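Local coordinates for putative DsbA oxidoreductase SCO1869 (Streptomyces coelicolor A3, PDB 3GL5) that probably acts as a thiol-disulfide oxidoreductase of the DsbA family, built on a thioredoxin-like domain with a helical insertion, at the interface of chains A and B. Numbering follows the deposited sequence. Chains: chain A/B, Putative DsbA oxidoreductase SCO1869.

The interface of chains A and B. Residues chain A 192-194, 207, 210; chain B 219-221.
A:Tyr193 presents one face of its phenol ring to B:Lys219 and, on the opposite side, the rim of the ring to B:Ile221. Over the first face lies the lysine CB, 4.0 Å from the ring centroid and displaced towards the CD1–CE1 edge, a CH-pi contact made by the aliphatic root of the side chain. CG of the tyrosine sits beside its own backbone N (chi1 -80°), which swings the ring alongside the incoming strand. The tip of B:Ile221 comes in obliquely at the same CD1–CE1 edge, from beyond the other face, with its CD1 3.5 Å from CD1 of A:Tyr193. That methyl is shared: the amide oxygen OE1 of A:Gln210 lies 3.6 Å from CD1 of B:Ile221, and the CB methyl of A:Ala207 also borders it. An alanine in place of A:Tyr193 would probably leave CB of B:Lys219 without its aromatic face and the tip of B:Ile221 freer to turn.

Beneath these side chains runs a worked example of strand addition, in which a backbone ladder joins two subunits. N of B:Lys219 donates to O of A:Ala192 over 2.8 Å, nearly straight at 170°. The lysine O in turn accepts from N of A:Gly194 at 2.9 Å, although this donor stands 49° out of the carbonyl plane. N of B:Ile221 completes the register on O of A:Gly194 at 3.1 Å. B:Leu220 points to the other side of the strand, its CD2 packing 3.8 Å from CA of A:Gly194.

The pairing is parallel: strand 219-221 of chain B extends the sheet of chain A at strand 193-196, while helix 201-213 supplies A:Ala207 and A:Gln210. The two-fold repeats the exchange, each subunit lending its C-terminal segment to the other's thioredoxin-like domain, which suggests, without proving, a dimer in solution.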
loop_
_atom_site.group_PDB
_atom_site.type_symbol
_atom_site.label_atom_id
_atom_site.label_comp_id
_atom_site.label_asym_id
_atom_site.label_seq_id
_atom_site.Cartn_x
_atom_site.Cartn_y
_atom_site.Cartn_z
ATOM N N ALA A 192 11.383 1.592 -11.338
ATOM C CA ALA A 192 12.564 1.753 -12.227
ATOM C C ALA A 192 12.374 1.075 -13.562
ATOM O O ALA A 192 12.871 1.551 -14.601
ATOM C CB ALA A 192 13.846 1.210 -11.569
ATOM N N TYR A 193 11.685 -0.062 -13.540
ATOM C CA TYR A 193 11.504 -0.844 -14.746
ATOM C C TYR A 193 10.027 -1.110 -15.051
ATOM O O TYR A 193 9.282 -1.554 -14.183
ATOM C CB TYR A 193 12.256 -2.160 -14.593
ATOM C CG TYR A 193 13.741 -2.028 -14.846
ATOM C CD1 TYR A 193 14.256 -2.205 -16.130
ATOM C CD2 TYR A 193 14.633 -1.711 -13.814
ATOM C CE1 TYR A 193 15.625 -2.094 -16.388
ATOM C CE2 TYR A 193 16.013 -1.593 -14.064
ATOM C CZ TYR A 193 16.488 -1.784 -15.356
ATOM O OH TYR A 193 17.828 -1.668 -15.644
ATOM N N GLY A 194 9.615 -0.850 -16.288
ATOM C CA GLY A 194 8.269 -1.202 -16.736
ATOM C C GLY A 194 8.263 -2.461 -17.578
ATOM O O GLY A 194 8.978 -2.560 -18.542
ATOM N N ALA A 207 13.624 -9.507 -15.193
ATOM C CA ALA A 207 13.158 -8.185 -14.758
ATOM C C ALA A 207 13.275 -8.034 -13.231
ATOM O O ALA A 207 13.839 -7.059 -12.757
ATOM C CB ALA A 207 11.710 -7.924 -15.210
ATOM N N GLN A 210 17.192 -7.870 -12.380
ATOM C CA GLN A 210 17.776 -6.621 -12.806
ATOM C C GLN A 210 17.308 -5.499 -11.898
ATOM O O GLN A 210 18.110 -4.712 -11.412
ATOM C CB GLN A 210 17.358 -6.343 -14.251
ATOM C CG GLN A 210 18.333 -5.500 -15.016
ATOM C CD GLN A 210 17.886 -5.286 -16.437
ATOM O OE1 GLN A 210 17.082 -6.052 -16.967
ATOM N NE2 GLN A 210 18.398 -4.239 -17.063
ATOM N N LYS B 219 12.426 2.225 -17.290
ATOM C CA LYS B 219 13.190 1.455 -18.263
ATOM C C LYS B 219 12.398 0.215 -18.580
ATOM O O LYS B 219 12.116 -0.535 -17.689
ATOM C CB LYS B 219 14.540 1.078 -17.663
ATOM C CG LYS B 219 15.539 2.201 -17.756
ATOM C CD LYS B 219 16.177 2.543 -16.438
ATOM C CE LYS B 219 16.404 4.043 -16.395
ATOM N NZ LYS B 219 17.260 4.436 -15.251
ATOM N N LEU B 220 12.047 -0.017 -19.843
ATOM C CA LEU B 220 11.158 -1.153 -20.160
ATOM C C LEU B 220 11.933 -2.442 -20.522
ATOM O O LEU B 220 13.094 -2.358 -20.915
ATOM C CB LEU B 220 10.114 -0.751 -21.227
ATOM C CG LEU B 220 9.049 0.295 -20.818
ATOM C CD1 LEU B 220 8.818 1.328 -21.911
ATOM C CD2 LEU B 220 7.703 -0.310 -20.366
ATOM N N ILE B 221 11.321 -3.618 -20.328
ATOM C CA ILE B 221 11.862 -4.892 -20.861
ATOM C C ILE B 221 10.767 -5.642 -21.632
ATOM O O ILE B 221 9.673 -5.876 -21.086
ATOM C CB ILE B 221 12.450 -5.803 -19.778
ATOM C CG1 ILE B 221 13.649 -5.139 -19.120
ATOM C CG2 ILE B 221 12.893 -7.136 -20.353
ATOM C CD1 ILE B 221 13.600 -5.254 -17.647
#